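Local coordinates for AT-rich interactive domain-containing protein 4 (Arabidopsis thaliana, PDB 6LQF) that probably binds DNA through its ARID domain and pairs this with recognition of the H3K4me3 histone mark by a cassette that includes a zinc-binding PHD finger, at residues Thr43-Pro48 / Glu116-Glu121; Arg113-Glu116 / Tyr122-Ala125; Asp32-Leu37 / Ala52-Ala57; Glu27-Asp32 / Asn68-Val73. One frame throughout, in Å; residues are numbered along the deposited sequence.

Contact 1: residues Thr43-Pro48 / Glu116-Glu121; sequences TRLVPP and ETYLLE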
loop_
_atom_site.group_PDB
_atom_site.type_symbol
_atom_site.label_atom_id
_atom_site.label_comp_id
_atom_site.label_asym_id
_atom_site.label_seq_id
_atom_site.Cartn_x
_atom_site.Cartn_y
_atom_site.Cartn_z
ATOM N N THR A 43 17.287 0.078 17.149
ATOM C CA THR A 43 18.505 0.753 16.692
ATOM C C THR A 43 19.187 0.057 15.515
ATOM O O THR A 43 19.688 0.743 14.619
ATOM C CB THR A 43 19.487 0.907 17.884
ATOM O OG1 THR A 43 19.778 -0.381 18.432
ATOM C CG2 THR A 43 18.837 1.694 18.970
ATOM N N ARG A 44 19.116 -1.267 15.438
ATOM C CA ARG A 44 19.808 -1.980 14.352
ATOM C C ARG A 44 19.228 -1.688 12.963
ATOM O O ARG A 44 19.895 -1.902 11.935
ATOM C CB ARG A 44 19.775 -3.486 14.606
ATOM C CG ARG A 44 18.432 -4.131 14.343
ATOM C CD ARG A 44 18.514 -5.658 14.353
ATOM N NE ARG A 44 17.359 -6.233 13.671
ATOM C CZ ARG A 44 17.379 -6.621 12.396
ATOM N NH1 ARG A 44 18.501 -6.501 11.690
ATOM N NH2 ARG A 44 16.288 -7.137 11.833
ATOM N N LEU A 45 17.994 -1.171 12.933
ATOM C CA LEU A 45 17.335 -0.840 11.661
ATOM C C LEU A 45 17.721 0.519 11.086
ATOM O O LEU A 45 17.367 0.797 9.942
ATOM C CB LEU A 45 15.817 -0.869 11.826
ATOM C CG LEU A 45 15.301 -2.221 12.281
ATOM C CD1 LEU A 45 13.783 -2.177 12.327
ATOM C CD2 LEU A 45 15.771 -3.302 11.333
ATOM N N VAL A 46 18.433 1.356 11.850
ATOM C CA VAL A 46 18.819 2.678 11.386
ATOM C C VAL A 46 20.348 2.756 11.374
ATOM O O VAL A 46 20.958 2.993 12.408
ATOM C CB VAL A 46 18.237 3.799 12.275
ATOM C CG1 VAL A 46 18.600 5.157 11.710
ATOM C CG2 VAL A 46 16.710 3.668 12.357
ATOM N N PRO A 47 20.958 2.530 10.204
ATOM C CA PRO A 47 22.412 2.496 10.074
ATOM C C PRO A 47 23.034 3.886 10.257
ATOM O O PRO A 47 22.380 4.924 10.104
ATOM C CB PRO A 47 22.618 2.002 8.628
ATOM C CG PRO A 47 21.270 1.580 8.108
ATOM C CD PRO A 47 20.272 2.388 8.900
ATOM N N PRO A 48 24.338 3.937 10.603
ATOM C CA PRO A 48 24.990 5.245 10.570
ATOM C C PRO A 48 25.009 5.829 9.162
ATOM O O PRO A 48 24.921 5.096 8.168
ATOM C CB PRO A 48 26.403 4.941 11.068
ATOM C CG PRO A 48 26.602 3.490 10.870
ATOM C CD PRO A 48 25.249 2.821 10.861
ATOM N N GLU A 116 6.607 -5.957 8.021
ATOM C CA GLU A 116 6.673 -6.280 9.443
ATOM C C GLU A 116 7.895 -5.676 10.142
ATOM O O GLU A 116 7.784 -5.159 11.256
ATOM C CB GLU A 116 6.700 -7.793 9.626
ATOM C CG GLU A 116 5.328 -8.377 9.378
ATOM C CD GLU A 116 5.298 -9.890 9.452
ATOM O OE1 GLU A 116 6.362 -10.531 9.277
ATOM O OE2 GLU A 116 4.200 -10.436 9.678
ATOM N N THR A 117 9.068 -5.736 9.516
ATOM C CA THR A 117 10.301 -5.194 10.126
ATOM C C THR A 117 10.255 -3.673 10.275
ATOM O O THR A 117 10.576 -3.125 11.350
ATOM C CB THR A 117 11.489 -5.618 9.239
ATOM O OG1 THR A 117 11.524 -7.059 9.201
ATOM C CG2 THR A 117 12.860 -5.071 9.766
ATOM N N TYR A 118 9.916 -2.954 9.185
ATOM C CA TYR A 118 10.131 -1.523 9.165
ATOM C C TYR A 118 8.890 -0.698 9.427
ATOM O O TYR A 118 8.981 0.459 9.887
ATOM C CB TYR A 118 10.715 -1.087 7.806
ATOM C CG TYR A 118 12.134 -1.516 7.584
ATOM C CD1 TYR A 118 13.185 -0.785 8.149
ATOM C CD2 TYR A 118 12.433 -2.645 6.812
ATOM C CE1 TYR A 118 14.501 -1.173 7.959
ATOM C CE2 TYR A 118 13.764 -3.041 6.590
ATOM C CZ TYR A 118 14.784 -2.297 7.195
ATOM O OH TYR A 118 16.102 -2.657 6.981
ATOM N N LEU A 119 7.694 -1.255 9.077
ATOM C CA LEU A 119 6.528 -0.375 8.903
ATOM C C LEU A 119 5.302 -0.744 9.719
ATOM O O LEU A 119 4.416 0.107 9.883
ATOM C CB LEU A 119 6.135 -0.341 7.406
ATOM C CG LEU A 119 7.168 0.288 6.462
ATOM C CD1 LEU A 119 6.723 0.086 4.966
ATOM C CD2 LEU A 119 7.280 1.750 6.823
ATOM N N LEU A 120 5.218 -1.950 10.289
ATOM C CA LEU A 120 3.953 -2.327 10.916
ATOM C C LEU A 120 3.639 -1.535 12.195
ATOM O O LEU A 120 2.533 -0.982 12.373
ATOM C CB LEU A 120 3.975 -3.812 11.195
ATOM C CG LEU A 120 2.664 -4.304 11.754
ATOM C CD1 LEU A 120 1.457 -3.988 10.872
ATOM C CD2 LEU A 120 2.818 -5.816 11.886
ATOM N N GLU A 121 4.635 -1.438 13.088
ATOM C CA GLU A 121 4.444 -0.611 14.273
ATOM C C GLU A 121 4.203 0.843 13.908
ATOM O O GLU A 121 3.377 1.522 14.495
ATOM C CB GLU A 121 5.669 -0.722 15.193
ATOM C CG GLU A 121 5.798 -2.141 15.717
ATOM C CD GLU A 121 6.998 -2.350 16.631
ATOM O OE1 GLU A 121 7.886 -1.456 16.723
ATOM O OE2 GLU A 121 7.011 -3.424 17.277
HETATM O O HOH W 1 18.007 -0.909 7.859
#
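L45 drives its forked end into the angle between T117 and Y118, and here the contact is tight. With CG set anti to the carbonyl carbon (chi1 -59°), the two methyls of L45 reach the end of helix 107-118: CD1 of L45 comes to 3.5 Å from the backbone O of T117, and CD2 of L45 lies 3.7 Å from CG2 of T117. OG1 of T117 is hydrogen-bonded to the backbone O of R113, one turn back, and CG2, anti to the backbone N of T117, also rests over one face of the Y118 ring, toward its rim. The backbone O of L45 lies at the edge of the Y118 ring, near its plane, while CB of L45 stands above that plane, 4.1 Å from CE1 of Y118. On the looser side a water fills in. It donates to O of L45 at 2.8 Å and is hydrogen-bonded to OH of Y118 at 2.7 Å, in the plane of the ring. R44 is exposed and packs against a phosphate of the bound DNA, one face of its guanidinium lying over L45 CD2, which is centred 3.8 Å above the guanidinium plane. Were L45 replaced by an alanine, the missing methyls would probably open a gap beside T117 and take the support from that guanidinium face. The short 3-10 turn 43-45 thus rests on the end of helix 107-118, while V46 turns to M34, L37 and L38 of helix 26-39, and Y118 also meets P55 and, on helix 66-74, L66.

Contact 2: residues Arg113-Glu116 / Tyr122-Ala125; sequences RHYE and YEYA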
loop_
_atom_site.group_PDB
_atom_site.type_symbol
_atom_site.label_atom_id
_atom_site.label_comp_id
_atom_site.label_asym_id
_atom_site.label_seq_id
_atom_site.Cartn_x
_atom_site.Cartn_y
_atom_site.Cartn_z
ATOM N N ARG A 113 7.468 -9.497 4.931
ATOM C CA ARG A 113 8.481 -9.549 5.985
ATOM C C ARG A 113 9.113 -8.165 6.181
ATOM O O ARG A 113 9.320 -7.708 7.305
ATOM C CB ARG A 113 9.524 -10.599 5.632
ATOM C CG ARG A 113 9.070 -12.039 5.766
ATOM C CD ARG A 113 10.236 -13.050 5.748
ATOM N NE ARG A 113 11.075 -12.932 4.556
ATOM C CZ ARG A 113 12.172 -12.180 4.487
ATOM N NH1 ARG A 113 12.548 -11.464 5.534
ATOM N NH2 ARG A 113 12.882 -12.125 3.374
ATOM N N HIS A 114 9.386 -7.456 5.083
ATOM C CA HIS A 114 9.986 -6.128 5.237
ATOM C C HIS A 114 8.978 -5.168 5.863
ATOM O O HIS A 114 9.378 -4.271 6.622
ATOM C CB HIS A 114 10.412 -5.545 3.896
ATOM C CG HIS A 114 11.635 -6.179 3.286
ATOM N ND1 HIS A 114 12.787 -6.415 3.998
ATOM C CD2 HIS A 114 11.903 -6.533 1.999
ATOM C CE1 HIS A 114 13.705 -6.915 3.190
ATOM N NE2 HIS A 114 13.198 -6.996 1.971
ATOM N N TYR A 115 7.670 -5.341 5.537
ATOM C CA TYR A 115 6.701 -4.445 6.116
ATOM C C TYR A 115 6.642 -4.686 7.623
ATOM O O TYR A 115 6.638 -3.737 8.418
ATOM C CB TYR A 115 5.318 -4.672 5.484
ATOM C CG TYR A 115 4.343 -3.553 5.773
ATOM C CD1 TYR A 115 3.635 -3.481 6.992
ATOM C CD2 TYR A 115 4.107 -2.576 4.834
ATOM C CE1 TYR A 115 2.731 -2.461 7.247
ATOM C CE2 TYR A 115 3.212 -1.582 5.087
ATOM C CZ TYR A 115 2.531 -1.522 6.279
ATOM O OH TYR A 115 1.646 -0.484 6.494
ATOM N N GLU A 116 6.607 -5.957 8.021
ATOM C CA GLU A 116 6.673 -6.280 9.443
ATOM C C GLU A 116 7.895 -5.676 10.142
ATOM O O GLU A 116 7.784 -5.159 11.256
ATOM C CB GLU A 116 6.700 -7.793 9.626
ATOM C CG GLU A 116 5.328 -8.377 9.378
ATOM C CD GLU A 116 5.298 -9.890 9.452
ATOM O OE1 GLU A 116 6.362 -10.531 9.277
ATOM O OE2 GLU A 116 4.200 -10.436 9.678
ATOM N N TYR A 122 4.945 1.294 12.901
ATOM C CA TYR A 122 4.721 2.669 12.400
ATOM C C TYR A 122 3.296 2.878 11.934
ATOM O O TYR A 122 2.670 3.888 12.258
ATOM C CB TYR A 122 5.711 2.980 11.282
ATOM C CG TYR A 122 5.661 4.423 10.785
ATOM C CD1 TYR A 122 4.745 4.812 9.773
ATOM C CD2 TYR A 122 6.544 5.372 11.297
ATOM C CE1 TYR A 122 4.679 6.093 9.345
ATOM C CE2 TYR A 122 6.516 6.689 10.853
ATOM C CZ TYR A 122 5.581 7.031 9.896
ATOM O OH TYR A 122 5.521 8.330 9.459
ATOM N N GLU A 123 2.778 1.908 11.184
ATOM C CA GLU A 123 1.381 2.016 10.695
ATOM C C GLU A 123 0.410 2.177 11.875
ATOM O O GLU A 123 -0.460 3.053 11.845
ATOM C CB GLU A 123 0.998 0.776 9.890
ATOM C CG GLU A 123 -0.473 0.827 9.387
ATOM C CD GLU A 123 -0.991 -0.582 8.968
ATOM O OE1 GLU A 123 -0.366 -1.253 8.113
ATOM O OE2 GLU A 123 -2.025 -1.025 9.498
ATOM N N TYR A 124 0.581 1.334 12.902
ATOM C CA TYR A 124 -0.324 1.415 14.053
ATOM C C TYR A 124 -0.219 2.786 14.774
ATOM O O TYR A 124 -1.187 3.285 15.351
ATOM C CB TYR A 124 -0.022 0.307 15.053
ATOM C CG TYR A 124 -0.214 -1.136 14.575
ATOM C CD1 TYR A 124 -1.015 -1.455 13.489
ATOM C CD2 TYR A 124 0.487 -2.172 15.198
ATOM C CE1 TYR A 124 -1.178 -2.804 13.084
ATOM C CE2 TYR A 124 0.345 -3.488 14.801
ATOM C CZ TYR A 124 -0.474 -3.806 13.747
ATOM O OH TYR A 124 -0.553 -5.153 13.407
ATOM N N ALA A 125 0.978 3.376 14.763
ATOM C CA ALA A 125 1.158 4.661 15.462
ATOM C C ALA A 125 0.817 5.899 14.634
ATOM O O ALA A 125 1.025 7.028 15.093
ATOM C CB ALA A 125 2.590 4.791 15.956
#
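Y115 and E123 meet at about a right angle, the long axis of the tyrosine running across the glutamate chain, and the ring and carboxylate planes stand 63° apart. Each side chain leaves its helix with CG anti to the backbone N (chi1 -165° for Y115, 179° for E123), which extends both into the space between helix 107-118 and helix 120-124. The phenol OH of Y115 donates to OE1 of E123 at 2.7 Å, meeting the anti lone pair of that oxygen, on the side away from the other carboxylate oxygen. OE1 lies near the plane of the ring at its edge, 3.4 Å from CE1 of Y115. The same hydroxyl is 3.7 Å from CB of E123, so the oxygen also lies alongside the aliphatic base of the glutamate. OE1 of E123 accepts a second bond from the backbone N of F79, whose ring meets that of Y115 with nearly parallel planes; two donors on one buried oxygen probably help to keep the carboxylate charged. A phenylalanine in place of Y115 would lack the hydroxyl and is likely to leave the buried OE1 of E123 without one of these two donors. L69, Y70 and V73 of helix 66-74 also touch the Y115 ring. A buried tyrosine-carboxylate bond thus ties together two consecutive helices of the mainly helical ARID domain, on either side of L119, the N-cap residue of helix 120-124.

Contact 3: residues Asp32-Leu37 / Ala52-Ala57; sequences DVMQFL and AEFPDA. With ZN (zinc ion), chain E; nucleotides of chain C.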
loop_
_atom_site.group_PDB
_atom_site.type_symbol
_atom_site.label_atom_id
_atom_site.label_comp_id
_atom_site.label_asym_id
_atom_site.label_seq_id
_atom_site.Cartn_x
_atom_site.Cartn_y
_atom_site.Cartn_z
ATOM N N ASP A 32 10.730 10.553 9.360
ATOM C CA ASP A 32 9.821 10.235 10.467
ATOM C C ASP A 32 9.877 8.733 10.808
ATOM O O ASP A 32 9.807 8.359 12.005
ATOM C CB ASP A 32 8.372 10.659 10.136
ATOM C CG ASP A 32 7.532 10.737 11.332
ATOM O OD1 ASP A 32 7.838 11.447 12.303
ATOM O OD2 ASP A 32 6.502 10.042 11.311
ATOM N N VAL A 33 10.023 7.876 9.806
ATOM C CA VAL A 33 10.173 6.432 10.089
ATOM C C VAL A 33 11.444 6.163 10.890
ATOM O O VAL A 33 11.400 5.386 11.874
ATOM C CB VAL A 33 10.175 5.560 8.803
ATOM C CG1 VAL A 33 10.461 4.122 9.126
ATOM C CG2 VAL A 33 8.800 5.632 8.122
ATOM N N MET A 34 12.567 6.825 10.504
ATOM C CA MET A 34 13.819 6.611 11.231
ATOM C C MET A 34 13.654 7.048 12.687
ATOM O O MET A 34 14.070 6.318 13.599
ATOM C CB MET A 34 14.948 7.357 10.540
ATOM C CG MET A 34 15.238 6.840 9.176
ATOM S SD MET A 34 16.407 7.994 8.355
ATOM C CE MET A 34 17.824 7.805 9.358
ATOM N N GLN A 35 13.019 8.202 12.905
ATOM C CA GLN A 35 12.889 8.709 14.279
ATOM C C GLN A 35 12.022 7.764 15.114
ATOM O O GLN A 35 12.314 7.461 16.281
ATOM C CB GLN A 35 12.303 10.111 14.279
ATOM C CG GLN A 35 12.231 10.726 15.674
ATOM C CD GLN A 35 11.201 11.830 15.768
ATOM O OE1 GLN A 35 11.196 12.764 14.965
ATOM N NE2 GLN A 35 10.314 11.722 16.743
ATOM N N PHE A 36 10.977 7.240 14.489
ATOM C CA PHE A 36 10.054 6.320 15.163
ATOM C C PHE A 36 10.768 5.038 15.526
ATOM O O PHE A 36 10.607 4.526 16.624
ATOM C CB PHE A 36 8.850 6.003 14.240
ATOM C CG PHE A 36 7.903 5.014 14.819
ATOM C CD1 PHE A 36 6.967 5.421 15.736
ATOM C CD2 PHE A 36 7.962 3.653 14.452
ATOM C CE1 PHE A 36 6.101 4.495 16.326
ATOM C CE2 PHE A 36 7.090 2.748 15.024
ATOM C CZ PHE A 36 6.160 3.177 15.939
ATOM N N LEU A 37 11.510 4.453 14.596
ATOM C CA LEU A 37 12.229 3.209 14.852
ATOM C C LEU A 37 13.215 3.401 15.996
ATOM O O LEU A 37 13.346 2.500 16.833
ATOM C CB LEU A 37 12.977 2.738 13.600
ATOM C CG LEU A 37 11.991 2.254 12.524
ATOM C CD1 LEU A 37 12.761 1.934 11.246
ATOM C CD2 LEU A 37 11.190 1.039 12.965
ATOM N N ALA A 52 20.566 8.964 3.849
ATOM C CA ALA A 52 21.157 8.404 2.632
ATOM C C ALA A 52 21.405 6.904 2.668
ATOM O O ALA A 52 21.364 6.245 1.602
ATOM C CB ALA A 52 22.488 9.146 2.323
ATOM N N GLU A 53 21.656 6.374 3.877
ATOM C CA GLU A 53 21.925 4.951 4.099
ATOM C C GLU A 53 20.724 4.099 4.594
ATOM O O GLU A 53 20.899 2.914 4.929
ATOM C CB GLU A 53 23.037 4.788 5.130
ATOM C CG GLU A 53 24.295 5.626 4.837
ATOM C CD GLU A 53 25.176 5.041 3.729
ATOM O OE1 GLU A 53 26.093 5.757 3.265
ATOM O OE2 GLU A 53 24.961 3.878 3.326
ATOM N N PHE A 54 19.546 4.709 4.697
ATOM C CA PHE A 54 18.358 4.028 5.261
ATOM C C PHE A 54 17.374 3.671 4.168
ATOM O O PHE A 54 17.053 4.555 3.345
ATOM C CB PHE A 54 17.685 4.941 6.274
ATOM C CG PHE A 54 16.412 4.383 6.816
ATOM C CD1 PHE A 54 16.431 3.430 7.799
ATOM C CD2 PHE A 54 15.212 4.811 6.322
ATOM C CE1 PHE A 54 15.264 2.882 8.291
ATOM C CE2 PHE A 54 14.015 4.286 6.781
ATOM C CZ PHE A 54 14.060 3.279 7.806
ATOM N N PRO A 55 16.830 2.451 4.152
ATOM C CA PRO A 55 17.193 1.304 5.015
ATOM C C PRO A 55 18.353 0.526 4.433
ATOM O O PRO A 55 18.687 0.701 3.288
ATOM C CB PRO A 55 15.933 0.446 4.991
ATOM C CG PRO A 55 15.434 0.624 3.570
ATOM C CD PRO A 55 15.693 2.117 3.270
ATOM N N ASP A 56 18.981 -0.328 5.240
ATOM C CA ASP A 56 20.017 -1.230 4.755
ATOM C C ASP A 56 19.422 -2.540 4.323
ATOM O O ASP A 56 19.607 -3.580 4.966
ATOM C CB ASP A 56 21.026 -1.468 5.876
ATOM C CG ASP A 56 22.249 -2.226 5.422
ATOM O OD1 ASP A 56 22.459 -2.396 4.202
ATOM O OD2 ASP A 56 23.023 -2.637 6.312
ATOM N N ALA A 57 18.610 -2.484 3.297
ATOM C CA ALA A 57 17.885 -3.633 2.749
ATOM C C ALA A 57 17.802 -3.411 1.249
ATOM O O ALA A 57 17.609 -2.290 0.755
ATOM C CB ALA A 57 16.489 -3.809 3.321
HETATM ZN ZN ZN E . 5.301 10.105 13.003
ATOM P P DT C 3 18.370 -8.167 2.290
ATOM O OP1 DT C 3 18.718 -6.804 1.993
ATOM O OP2 DT C 3 17.135 -8.459 2.929
ATOM O "O5'" DT C 3 18.444 -9.042 0.975
ATOM C "C5'" DT C 3 19.572 -8.934 0.128
ATOM C "C4'" DT C 3 19.498 -9.905 -1.023
ATOM O "O4'" DT C 3 19.622 -11.238 -0.510
ATOM C "C3'" DT C 3 18.222 -9.889 -1.873
ATOM O "O3'" DT C 3 18.661 -9.701 -3.211
ATOM C "C2'" DT C 3 17.643 -11.278 -1.684
ATOM C "C1'" DT C 3 18.857 -12.095 -1.312
ATOM N N1 DT C 3 18.587 -13.272 -0.516
ATOM C C2 DT C 3 19.166 -14.467 -0.860
ATOM O O2 DT C 3 19.799 -14.626 -1.879
ATOM N N3 DT C 3 18.884 -15.497 -0.006
ATOM C C4 DT C 3 18.158 -15.432 1.163
ATOM O O4 DT C 3 18.011 -16.429 1.844
ATOM C C5 DT C 3 17.623 -14.135 1.483
ATOM C C7 DT C 3 16.817 -13.969 2.731
ATOM C C6 DT C 3 17.889 -13.127 0.655
#
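F54 is the bump and V33, M34 and L37 form the hollow: in this ARID domain, the loop leading from helix 26-39 to strand 58-59 folds back and presses a phenylalanine ring against that helix. Its CG is anti to the backbone N (chi1 175°), which carries the ring straight out to the helix. M34 forms one wall of the hollow, V33 and L37 its bottom. CG of M34 sits over the middle of one face, 3.5 Å from the ring centroid and only 13° off the normal, a close CH-pi contact. SD of M34 lies 4.4 Å from the F54 centroid in an oblique Met-aromatic contact; the bend at chi3 turns only the terminal methyl. CG1 of V33 and CD1 of L37 each come to 3.9 Å from CZ of F54, on slanting approaches. The opposite face is backed by CB of P55, offset toward the rim and joined to F54 by a cis peptide bond. At the start of this helical segment D32 points to another site, its OD2 bound to the zinc ion at 2.1 Å and hydrogen-bonded to the OH of Y122; H14, C16 and H126 complete the metal site. Beyond P55 the loop makes an inverse gamma turn centred on D56 and arrives at the DNA, where CA of A57 stands 3.4 Å from phosphate oxygen OP1 of DT3 of chain C.

Contact 4: residues Glu27-Asp32 / Asn68-Val73; sequences EEFLRD and NLYREV. With ZN (zinc ion), chain E.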
loop_
_atom_site.group_PDB
_atom_site.type_symbol
_atom_site.label_atom_id
_atom_site.label_comp_id
_atom_site.label_asym_id
_atom_site.label_seq_id
_atom_site.Cartn_x
_atom_site.Cartn_y
_atom_site.Cartn_z
ATOM N N GLU A 27 11.100 12.280 1.611
ATOM C CA GLU A 27 12.142 12.546 2.608
ATOM C C GLU A 27 11.530 12.783 3.995
ATOM O O GLU A 27 12.028 12.244 5.014
ATOM C CB GLU A 27 13.000 13.716 2.167
ATOM C CG GLU A 27 13.888 14.220 3.276
ATOM C CD GLU A 27 15.224 14.672 2.749
ATOM O OE1 GLU A 27 15.992 15.200 3.587
ATOM O OE2 GLU A 27 15.488 14.500 1.519
ATOM N N GLU A 28 10.463 13.570 4.075
ATOM C CA GLU A 28 9.796 13.782 5.345
ATOM C C GLU A 28 9.278 12.466 5.932
ATOM O O GLU A 28 9.424 12.221 7.128
ATOM C CB GLU A 28 8.631 14.751 5.182
ATOM C CG GLU A 28 7.964 15.037 6.508
ATOM C CD GLU A 28 6.877 16.107 6.443
ATOM O OE1 GLU A 28 6.793 16.848 5.434
ATOM O OE2 GLU A 28 6.125 16.210 7.433
ATOM N N PHE A 29 8.691 11.607 5.091
ATOM C CA PHE A 29 8.247 10.301 5.563
ATOM C C PHE A 29 9.402 9.467 6.122
ATOM O O PHE A 29 9.296 8.950 7.244
ATOM C CB PHE A 29 7.545 9.554 4.413
ATOM C CG PHE A 29 7.214 8.165 4.752
ATOM C CD1 PHE A 29 6.067 7.885 5.503
ATOM C CD2 PHE A 29 8.016 7.116 4.329
ATOM C CE1 PHE A 29 5.759 6.542 5.877
ATOM C CE2 PHE A 29 7.668 5.766 4.689
ATOM C CZ PHE A 29 6.553 5.515 5.447
ATOM N N LEU A 30 10.468 9.311 5.336
ATOM C CA LEU A 30 11.543 8.426 5.755
ATOM C C LEU A 30 12.223 8.932 7.026
ATOM O O LEU A 30 12.582 8.133 7.900
ATOM C CB LEU A 30 12.574 8.267 4.638
ATOM C CG LEU A 30 12.065 7.449 3.437
ATOM C CD1 LEU A 30 13.094 7.506 2.292
ATOM C CD2 LEU A 30 11.750 5.967 3.820
ATOM N N ARG A 31 12.363 10.243 7.164
ATOM C CA ARG A 31 12.955 10.769 8.392
ATOM C C ARG A 31 12.048 10.493 9.573
ATOM O O ARG A 31 12.547 10.159 10.666
ATOM C CB ARG A 31 13.262 12.268 8.222
ATOM C CG ARG A 31 14.401 12.497 7.234
ATOM C CD ARG A 31 14.814 13.956 7.266
ATOM N NE ARG A 31 15.865 14.217 6.293
ATOM C CZ ARG A 31 17.166 14.014 6.533
ATOM N NH1 ARG A 31 17.555 13.515 7.699
ATOM N NH2 ARG A 31 18.069 14.254 5.585
ATOM N N ASP A 32 10.730 10.553 9.360
ATOM C CA ASP A 32 9.821 10.235 10.467
ATOM C C ASP A 32 9.877 8.733 10.808
ATOM O O ASP A 32 9.807 8.359 12.005
ATOM C CB ASP A 32 8.372 10.659 10.136
ATOM C CG ASP A 32 7.532 10.737 11.332
ATOM O OD1 ASP A 32 7.838 11.447 12.303
ATOM O OD2 ASP A 32 6.502 10.042 11.311
ATOM N N ASN A 68 6.940 3.842 -1.069
ATOM C CA ASN A 68 5.858 3.351 -1.923
ATOM C C ASN A 68 5.281 2.066 -1.365
ATOM O O ASN A 68 4.074 1.849 -1.513
ATOM C CB ASN A 68 6.340 3.179 -3.345
ATOM C CG ASN A 68 6.466 4.535 -4.034
ATOM O OD1 ASN A 68 5.452 5.268 -4.100
ATOM N ND2 ASN A 68 7.657 4.914 -4.456
ATOM N N LEU A 69 6.091 1.237 -0.666
ATOM C CA LEU A 69 5.551 0.035 -0.029
ATOM C C LEU A 69 4.471 0.467 0.980
ATOM O O LEU A 69 3.335 -0.094 1.023
ATOM C CB LEU A 69 6.708 -0.727 0.681
ATOM C CG LEU A 69 6.296 -1.853 1.646
ATOM C CD1 LEU A 69 5.486 -2.867 0.849
ATOM C CD2 LEU A 69 7.559 -2.546 2.241
ATOM N N TYR A 70 4.793 1.464 1.799
ATOM C CA TYR A 70 3.855 1.952 2.821
ATOM C C TYR A 70 2.600 2.527 2.190
ATOM O O TYR A 70 1.505 2.148 2.581
ATOM C CB TYR A 70 4.523 3.015 3.677
ATOM C CG TYR A 70 3.646 3.475 4.827
ATOM C CD1 TYR A 70 3.456 2.649 5.953
ATOM C CD2 TYR A 70 3.084 4.756 4.826
ATOM C CE1 TYR A 70 2.709 3.088 7.013
ATOM C CE2 TYR A 70 2.311 5.210 5.909
ATOM C CZ TYR A 70 2.174 4.378 7.008
ATOM O OH TYR A 70 1.422 4.821 8.090
ATOM N N ARG A 71 2.762 3.402 1.180
ATOM C CA ARG A 71 1.578 4.061 0.567
ATOM C C ARG A 71 0.635 3.029 -0.046
ATOM O O ARG A 71 -0.603 3.140 0.117
ATOM C CB ARG A 71 2.002 5.077 -0.477
ATOM C CG ARG A 71 2.684 6.268 0.202
ATOM C CD ARG A 71 2.828 7.471 -0.656
ATOM N NE ARG A 71 3.601 7.198 -1.837
ATOM C CZ ARG A 71 3.795 8.101 -2.799
ATOM N NH1 ARG A 71 3.238 9.310 -2.695
ATOM N NH2 ARG A 71 4.531 7.801 -3.865
ATOM N N GLU A 72 1.197 2.017 -0.705
ATOM C CA GLU A 72 0.329 1.060 -1.373
ATOM C C GLU A 72 -0.427 0.191 -0.368
ATOM O O GLU A 72 -1.598 -0.204 -0.589
ATOM C CB GLU A 72 1.117 0.169 -2.319
ATOM C CG GLU A 72 1.669 0.931 -3.533
ATOM C CD GLU A 72 0.614 1.782 -4.282
ATOM O OE1 GLU A 72 -0.535 1.313 -4.454
ATOM O OE2 GLU A 72 0.915 2.932 -4.738
ATOM N N VAL A 73 0.171 -0.105 0.760
ATOM C CA VAL A 73 -0.484 -0.959 1.754
ATOM C C VAL A 73 -1.501 -0.182 2.568
ATOM O O VAL A 73 -2.652 -0.683 2.743
ATOM C CB VAL A 73 0.556 -1.609 2.697
ATOM C CG1 VAL A 73 -0.148 -2.296 3.912
ATOM C CG2 VAL A 73 1.344 -2.641 1.901
HETATM ZN ZN ZN E . 5.301 10.105 13.003
#
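Helices 26-39 and 66-74 face each other across F29 and Y70, whose CA atoms, the nearest pair, are 9.8 Å apart. Both side chains leave with CG anti to the backbone N (chi1 173° for F29), and their rings fill the gap. CE1 of F29 lies over one face of the Y70 ring, 3.4 Å from CD2 of Y70, while CZ of F29 is 3.7 Å from CB of Y70. The planes are inclined at 34°, an oblique pairing with ring centroids 5.0 Å apart. Y122 of helix 120-124 meets both rings, edge-to-face with Y70, so three helices of the ARID domain share one aromatic core; the OH of Y70 is hydrogen-bonded to D128. Polar groups lie along the helix flanks. R31 grips E27 side-on, NE and NH2 both reaching OE1 from the same face of the carboxylate, with NE of R31 2.9 Å from OE1 of E27. On the other helix OD1 of N68 lies in the guanidinium plane of R71, whose NH2 donates to it almost straight at 2.7 Å, tilted from the carbonyl plane. E72 forms salt bridges with R76, K94 and a basic side chain of the bound peptide.

In the fold
All four contacts lie in the ARID domain, contacts 2 and 4 through wholly buried residues, contacts 1 and 3 reaching the partly exposed T117 and M34. Contacts 3 and 4 share helix 26-39 and D32, with the F54 loop on one part of the helix and helix 66-74 on another. Contacts 1 and 2 both use helices 107-118 and 120-124, but contact 1 joins a loop near the DNA through aliphatic groups and a water, whereas contact 2 relies on a buried hydrogen bond. Contact 4 is purely aromatic across its helices; contact 3 adds a methionine. L45 O touching F54 CE1 (3.4 Å) joins contacts 1 and 3, and Y122 packs on F29, linking contacts 2 and 4.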